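Local atomic coordinates of hemolysin (Enterococcus faecalis, PDB entry 2R2Z), a protein that is a membrane protein of the UPF0053 family that may bind flavin adenine dinucleotide, seen here as its transporter-associated domain, which binds zinc. Residues Val20-Ile26 and Val42-Tyr48. Residues are numbered along the deposited sequence; the frame is centred on the assembly and turned at random. Where two conformers were deposited one is given.
Sequences VQGRMLI and VDTMAGY
I26 and M45 pack side by side where the start of one helix meets the start of another. CG1 of I26 lies 4.0 Å from SE of selenomethionine M45, and I26 CD1 comes to 3.9 Å from Y48 CD1. The CG1-CD1 arm of I26, with CG1 beside the backbone N (chi1 -62°), reaches over to M45 and Y48, giving the apolar bulk that suits this buried place. M45, unbranched and bent at chi2 and chi3, folds its chain into the same apolar corner, with CG 4.2 Å from V20 CG1.

Backbone bonds clamp this interior. The M45 amide runs almost head-on to M24 O (2.8 Å, C=O...N angle 176°), I26 N reaches D43 O at 2.9 Å, and A46 N takes a lone pair of G22 O in the carbonyl plane. The amides of M45 and A46, the first two of helix 45-53, thus find acceptors in residues 20-26, and G47 N is met by OG1 of the N-cap T44 at 3.2 Å. G22, in the type I turn Q21-M24, has no side chain, and its CA lies 3.7 Å from A46 CB, bringing turn and helix close together.

The outer side is looser: CD2 of L25 comes to 3.5 Å from D43 O, while charged R23 and D43 occupy exposed positions. Inward, M45 reaches F29 of helix 26-33, L85 of strand 81-89 and L72 of strand 70-78, joining both helices to the antiparallel sheet.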
loop_
_atom_site.group_PDB
_atom_site.type_symbol
_atom_site.label_atom_id
_atom_site.label_comp_id
_atom_site.label_asym_id
_atom_site.label_seq_id
_atom_site.Cartn_x
_atom_site.Cartn_y
_atom_site.Cartn_z
ATOM N N VAL A 20 -2.732 -5.542 -2.026
ATOM C CA VAL A 20 -1.997 -5.842 -0.798
ATOM C C VAL A 20 -2.879 -5.511 0.396
ATOM O O VAL A 20 -3.437 -4.411 0.471
ATOM C CB VAL A 20 -0.688 -5.028 -0.754
ATOM C CG1 VAL A 20 -0.021 -5.082 0.647
ATOM C CG2 VAL A 20 0.251 -5.533 -1.844
ATOM N N GLN A 21 -3.037 -6.459 1.314
ATOM C CA GLN A 21 -3.786 -6.200 2.528
ATOM C C GLN A 21 -3.053 -5.176 3.390
ATOM O O GLN A 21 -1.828 -5.228 3.546
ATOM C CB GLN A 21 -4.014 -7.516 3.291
ATOM C CG GLN A 21 -4.759 -8.574 2.446
ATOM C CD GLN A 21 -6.178 -8.152 2.116
ATOM O OE1 GLN A 21 -6.922 -7.752 3.004
ATOM N NE2 GLN A 21 -6.559 -8.235 0.843
ATOM N N GLY A 22 -3.812 -4.248 3.965
ATOM C CA GLY A 22 -3.259 -3.218 4.847
ATOM C C GLY A 22 -2.426 -3.781 5.991
ATOM O O GLY A 22 -1.463 -3.147 6.444
ATOM N N ARG A 23 -2.804 -4.965 6.480
ATOM C CA ARG A 23 -2.079 -5.570 7.593
ATOM C C ARG A 23 -0.699 -6.120 7.240
ATOM O O ARG A 23 0.061 -6.472 8.141
ATOM C CB ARG A 23 -2.898 -6.697 8.226
ATOM C CG ARG A 23 -3.183 -7.854 7.273
ATOM C CD ARG A 23 -3.728 -9.094 8.001
ATOM N NE ARG A 23 -4.880 -8.804 8.854
ATOM C CZ ARG A 23 -6.138 -8.739 8.445
ATOM N NH1 ARG A 23 -6.441 -8.917 7.165
ATOM N NH2 ARG A 23 -7.098 -8.480 9.329
HETATM N N MSE A 24 -0.374 -6.219 5.949
HETATM C CA MSE A 24 0.934 -6.719 5.554
HETATM C C MSE A 24 2.007 -5.818 6.141
HETATM O O MSE A 24 1.922 -4.593 6.049
HETATM C CB MSE A 24 1.049 -6.775 4.040
HETATM C CG MSE A 24 2.310 -7.472 3.578
HETATM SE SE MSE A 24 2.391 -7.637 1.626
HETATM C CE MSE A 24 3.708 -9.084 1.503
ATOM N N LEU A 25 3.022 -6.419 6.743
ATOM C CA LEU A 25 4.115 -5.627 7.275
ATOM C C LEU A 25 4.941 -5.002 6.161
ATOM O O LEU A 25 5.158 -5.623 5.123
ATOM C CB LEU A 25 5.022 -6.512 8.136
ATOM C CG LEU A 25 4.343 -7.095 9.374
ATOM C CD1 LEU A 25 5.313 -8.041 10.044
ATOM C CD2 LEU A 25 3.925 -6.014 10.350
ATOM N N ILE A 26 5.425 -3.779 6.381
ATOM C CA ILE A 26 6.343 -3.145 5.435
ATOM C C ILE A 26 7.526 -4.078 5.154
ATOM O O ILE A 26 7.935 -4.251 4.003
ATOM C CB ILE A 26 6.851 -1.783 5.971
ATOM C CG1 ILE A 26 5.695 -0.803 6.160
ATOM C CG2 ILE A 26 7.911 -1.197 5.037
ATOM C CD1 ILE A 26 6.064 0.408 7.009
ATOM N N VAL A 42 6.170 2.872 12.227
ATOM C CA VAL A 42 5.019 2.390 11.471
ATOM C C VAL A 42 5.427 1.029 10.957
ATOM O O VAL A 42 6.521 0.873 10.414
ATOM C CB VAL A 42 4.696 3.327 10.291
ATOM C CG1 VAL A 42 3.578 2.762 9.460
ATOM C CG2 VAL A 42 4.335 4.733 10.804
ATOM N N ASP A 43 4.556 0.039 11.126
ATOM C CA ASP A 43 4.925 -1.323 10.774
ATOM C C ASP A 43 4.167 -1.930 9.598
ATOM O O ASP A 43 4.687 -2.845 8.984
ATOM C CB ASP A 43 4.821 -2.227 12.008
ATOM C CG ASP A 43 5.826 -1.850 13.080
ATOM O OD1 ASP A 43 7.023 -1.671 12.748
ATOM O OD2 ASP A 43 5.413 -1.742 14.244
ATOM N N THR A 44 2.972 -1.422 9.300
ATOM C CA THR A 44 2.133 -2.039 8.272
ATOM C C THR A 44 1.998 -1.162 7.039
ATOM O O THR A 44 2.237 0.050 7.089
ATOM C CB THR A 44 0.717 -2.352 8.793
ATOM O OG1 THR A 44 0.019 -1.122 9.008
ATOM C CG2 THR A 44 0.762 -3.150 10.097
HETATM N N MSE A 45 1.586 -1.790 5.943
HETATM C CA MSE A 45 1.355 -1.069 4.694
HETATM C C MSE A 45 0.194 -0.100 4.783
HETATM O O MSE A 45 0.250 0.964 4.178
HETATM C CB MSE A 45 1.187 -2.027 3.515
HETATM C CG MSE A 45 2.491 -2.772 3.176
HETATM SE SE MSE A 45 3.960 -1.576 2.680
HETATM C CE MSE A 45 3.196 -0.824 1.049
ATOM N N ALA A 46 -0.828 -0.428 5.566
ATOM C CA ALA A 46 -1.906 0.540 5.823
ATOM C C ALA A 46 -1.365 1.803 6.501
ATOM O O ALA A 46 -1.675 2.931 6.103
ATOM C CB ALA A 46 -3.007 -0.065 6.688
ATOM N N GLY A 47 -0.565 1.616 7.548
ATOM C CA GLY A 47 0.022 2.740 8.264
ATOM C C GLY A 47 0.942 3.518 7.347
ATOM O O GLY A 47 0.971 4.749 7.383
ATOM N N TYR A 48 1.704 2.811 6.516
ATOM C CA TYR A 48 2.623 3.451 5.584
ATOM C C TYR A 48 1.872 4.407 4.653
ATOM O O TYR A 48 2.226 5.587 4.530
ATOM C CB TYR A 48 3.362 2.375 4.780
ATOM C CG TYR A 48 4.384 2.947 3.822
ATOM C CD1 TYR A 48 5.719 3.103 4.209
ATOM C CD2 TYR A 48 4.010 3.357 2.545
ATOM C CE1 TYR A 48 6.645 3.655 3.328
ATOM C CE2 TYR A 48 4.925 3.923 1.671
ATOM C CZ TYR A 48 6.237 4.062 2.059
ATOM O OH TYR A 48 7.109 4.604 1.150
#